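Local coordinates for Mos1 transposase (Drosophila mauritiana, PDB 2F7T), which mediates cut-and-paste transposition of the Mos1 transposon, this chain being the catalytic domain of the enzyme with a bound magnesium ion, at residues 33-38 and 124-129. Residues are numbered along the deposited sequence; the frame is centred on the assembly and turned at random.
Sequences RIVTGD and HRVIFL. With MG (magnesium ion), chain B.
Leu129 O is gripped by two donors: the hydroxyl of Thr36, with OG1 2.6 Å away and tilted from the carbonyl plane, and, weakly, the amide N of Gly37 at 3.3 Å. With chi1 at -167° the hydroxyl swings away from the backbone N of Thr36 and comes up against Leu129. This grip closes the parallel pairing of the central strand of the RNase H-like fold, 34-43, here through residues 34-38, with strand 127-129. Ile127 N donates to Arg33 O, Val35 N to Ile127 O, and Leu129 N to Val35 O, each at 2.8 Å. Ile34 CG2 packs on Leu129 CB on one face of the sheet; on the other, Val35 CG2 meets Val126 CG1. At the start of the pair, a bend at chi3 (-85°) turns the Arg33 guanidinium so that NH1 donates a bent bond to Arg125 O at 2.7 Å, while Ile127 CD1 sits over the centre of its face. Without the guanidinium, as with an alanine here, Arg125 O is likely to lose this donor and Ile127 CD1 the flat group it rests on. Beyond the pairing with 127-129, strand 34-43 carries Asp38 to the active site, where it shares the magnesium with Asp131; Asp38 OD1 binds the metal at 2.2 Å.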
ATOM      1  N   ARG A  33      14.340 -11.118  21.960  1.00 17.31           N
ATOM      2  CA  ARG A  33      15.377 -11.857  21.264  1.00 17.36           C
ATOM      3  C   ARG A  33      15.118 -11.915  19.790  1.00 17.52           C
ATOM      4  O   ARG A  33      15.843 -12.605  19.090  1.00 17.76           O
ATOM      5  CB  ARG A  33      15.464 -13.273  21.784  1.00 17.00           C
ATOM      6  CG  ARG A  33      15.547 -13.264  23.262  1.00 22.29           C
ATOM      7  CD  ARG A  33      16.140 -14.448  23.912  1.00 33.33           C
ATOM      8  NE  ARG A  33      15.102 -15.460  24.089  1.00 34.90           N
ATOM      9  CZ  ARG A  33      15.113 -16.662  23.569  1.00 32.66           C
ATOM     10  NH1 ARG A  33      16.110 -17.074  22.830  1.00 29.14           N
ATOM     11  NH2 ARG A  33      14.119 -17.478  23.840  1.00 36.81           N
ATOM     12  N   ILE A  34      14.076 -11.217  19.309  1.00 17.63           N
ATOM     13  CA  ILE A  34      13.744 -11.284  17.890  1.00 16.79           C
ATOM     14  C   ILE A  34      14.640 -10.374  17.085  1.00 17.01           C
ATOM     15  O   ILE A  34      14.785  -9.227  17.392  1.00 17.02           O
ATOM     16  CB  ILE A  34      12.273 -10.934  17.629  1.00 16.94           C
ATOM     17  CG1 ILE A  34      11.399 -11.994  18.311  1.00 17.83           C
ATOM     18  CG2 ILE A  34      12.040 -10.775  16.080  1.00 13.86           C
ATOM     19  CD1 ILE A  34       9.869 -11.770  18.218  1.00 15.45           C
ATOM     20  N   VAL A  35      15.283 -10.930  16.074  1.00 17.68           N
ATOM     21  CA  VAL A  35      15.920 -10.164  15.018  1.00 15.84           C
ATOM     22  C   VAL A  35      15.104 -10.497  13.784  1.00 17.17           C
ATOM     23  O   VAL A  35      14.742 -11.690  13.509  1.00 17.88           O
ATOM     24  CB  VAL A  35      17.394 -10.683  14.820  1.00 17.56           C
ATOM     25  CG1 VAL A  35      18.107  -9.951  13.636  1.00 12.01           C
ATOM     26  CG2 VAL A  35      18.168 -10.472  16.161  1.00 13.76           C
ATOM     27  N   THR A  36      14.751  -9.452  13.031  1.00 18.45           N
ATOM     28  CA  THR A  36      13.866  -9.622  11.894  1.00 17.35           C
ATOM     29  C   THR A  36      14.339  -8.787  10.706  1.00 18.09           C
ATOM     30  O   THR A  36      15.119  -7.875  10.855  1.00 19.37           O
ATOM     31  CB  THR A  36      12.434  -9.294  12.332  1.00 18.79           C
ATOM     32  OG1 THR A  36      11.538  -9.756  11.322  1.00 18.15           O
ATOM     33  CG2 THR A  36      12.134  -7.675  12.412  1.00 15.41           C
ATOM     34  N   GLY A  37      13.958  -9.168   9.509  1.00 18.47           N
ATOM     35  CA  GLY A  37      14.485  -8.515   8.334  1.00 18.21           C
ATOM     36  C   GLY A  37      13.604  -8.741   7.134  1.00 19.72           C
ATOM     37  O   GLY A  37      12.771  -9.646   7.150  1.00 18.94           O
ATOM     38  N   ASP A  38      13.770  -7.911   6.105  1.00 20.55           N
ATOM     39  CA  ASP A  38      13.062  -8.054   4.831  1.00 21.01           C
ATOM     40  C   ASP A  38      13.758  -7.197   3.791  1.00 22.04           C
ATOM     41  O   ASP A  38      14.620  -6.344   4.127  1.00 20.97           O
ATOM     42  CB  ASP A  38      11.652  -7.488   4.960  1.00 21.13           C
ATOM     43  CG  ASP A  38      10.688  -8.051   3.884  1.00 23.11           C
ATOM     44  OD1 ASP A  38      11.028  -9.071   3.208  1.00 19.41           O
ATOM     45  OD2 ASP A  38       9.568  -7.539   3.672  1.00 24.04           O
ATOM     46  N   HIS A 124      22.147 -15.388  25.227  1.00 43.94           N
ATOM     47  CA  HIS A 124      20.825 -15.422  24.615  1.00 39.40           C
ATOM     48  C   HIS A 124      20.926 -15.923  23.210  1.00 34.30           C
ATOM     49  O   HIS A 124      21.820 -15.532  22.471  1.00 33.76           O
ATOM     50  CB  HIS A 124      20.198 -14.043  24.620  1.00 40.97           C
ATOM     51  CG  HIS A 124      19.690 -13.625  25.961  1.00 47.46           C
ATOM     52  ND1 HIS A 124      18.589 -14.207  26.566  1.00 52.20           N
ATOM     53  CD2 HIS A 124      20.128 -12.671  26.817  1.00 51.81           C
ATOM     54  CE1 HIS A 124      18.384 -13.638  27.741  1.00 53.64           C
ATOM     55  NE2 HIS A 124      19.301 -12.699  27.915  1.00 53.88           N
ATOM     56  N   ARG A 125      20.000 -16.797  22.873  1.00 28.15           N
ATOM     57  CA  ARG A 125      19.819 -17.278  21.545  1.00 24.44           C
ATOM     58  C   ARG A 125      18.913 -16.317  20.735  1.00 23.40           C
ATOM     59  O   ARG A 125      17.853 -15.879  21.187  1.00 21.92           O
ATOM     60  CB  ARG A 125      19.231 -18.683  21.619  1.00 24.34           C
ATOM     61  CG  ARG A 125      18.947 -19.298  20.322  1.00 21.40           C
ATOM     62  CD  ARG A 125      18.398 -20.668  20.436  1.00 20.20           C
ATOM     63  NE  ARG A 125      18.589 -21.379  19.175  1.00 22.79           N
ATOM     64  CZ  ARG A 125      17.908 -22.483  18.883  1.00 26.22           C
ATOM     65  NH1 ARG A 125      17.049 -22.949  19.758  1.00 28.58           N
ATOM     66  NH2 ARG A 125      18.019 -23.089  17.715  1.00 23.62           N
ATOM     67  N   VAL A 126      19.373 -15.995  19.538  1.00 22.58           N
ATOM     68  CA  VAL A 126      18.655 -15.190  18.573  1.00 21.45           C
ATOM     69  C   VAL A 126      17.428 -15.923  18.056  1.00 21.44           C
ATOM     70  O   VAL A 126      17.506 -17.107  17.730  1.00 21.36           O
ATOM     71  CB  VAL A 126      19.623 -14.787  17.431  1.00 22.01           C
ATOM     72  CG1 VAL A 126      18.888 -14.153  16.181  1.00 22.92           C
ATOM     73  CG2 VAL A 126      20.639 -13.849  17.960  1.00 17.55           C
ATOM     74  N   ILE A 127      16.276 -15.236  18.103  1.00 19.08           N
ATOM     75  CA  ILE A 127      15.099 -15.679  17.435  1.00 18.61           C
ATOM     76  C   ILE A 127      14.948 -14.897  16.094  1.00 18.25           C
ATOM     77  O   ILE A 127      14.786 -13.672  16.069  1.00 18.07           O
ATOM     78  CB  ILE A 127      13.850 -15.543  18.348  1.00 17.93           C
ATOM     79  CG1 ILE A 127      14.067 -16.351  19.609  1.00 16.96           C
ATOM     80  CG2 ILE A 127      12.587 -15.963  17.619  1.00 15.44           C
ATOM     81  CD1 ILE A 127      13.019 -16.177  20.662  1.00 14.85           C
ATOM     82  N   PHE A 128      15.032 -15.612  14.993  1.00 18.27           N
ATOM     83  CA  PHE A 128      15.088 -14.999  13.665  1.00 17.74           C
ATOM     84  C   PHE A 128      13.731 -15.060  12.964  1.00 17.15           C
ATOM     85  O   PHE A 128      13.150 -16.120  12.830  1.00 16.75           O
ATOM     86  CB  PHE A 128      16.138 -15.695  12.813  1.00 17.78           C
ATOM     87  CG  PHE A 128      16.529 -14.898  11.552  1.00 20.50           C
ATOM     88  CD1 PHE A 128      16.986 -13.579  11.666  1.00 18.81           C
ATOM     89  CD2 PHE A 128      16.484 -15.495  10.277  1.00 18.29           C
ATOM     90  CE1 PHE A 128      17.379 -12.827  10.520  1.00 21.09           C
ATOM     91  CE2 PHE A 128      16.895 -14.817   9.163  1.00 19.02           C
ATOM     92  CZ  PHE A 128      17.324 -13.474   9.255  1.00 19.92           C
ATOM     93  N   LEU A 129      13.256 -13.889  12.537  1.00 18.53           N
ATOM     94  CA  LEU A 129      11.928 -13.701  11.926  1.00 18.00           C
ATOM     95  C   LEU A 129      12.130 -13.176  10.482  1.00 19.31           C
ATOM     96  O   LEU A 129      12.446 -12.005  10.288  1.00 19.22           O
ATOM     97  CB  LEU A 129      11.053 -12.765  12.821  1.00 16.28           C
ATOM     98  CG  LEU A 129       9.679 -12.298  12.258  1.00 20.78           C
ATOM     99  CD1 LEU A 129       9.029 -13.461  11.593  1.00 21.47           C
ATOM    100  CD2 LEU A 129       8.763 -11.671  13.283  1.00 16.99           C
TER
HETATM  101 MG    MG B1745       9.896 -10.277   1.767  1.00 31.57          MG
HETATM  102  O   HOH W   1       8.355  -8.917   2.102  1.00 28.40           O
HETATM  103  O   HOH W   2      10.632  -8.921   0.501  1.00 25.16           O
HETATM  104  O   HOH W   3       8.823 -11.261   0.090  1.00 39.45           O
HETATM  105  O   HOH W   4      11.416 -11.523   1.155  1.00 34.18           O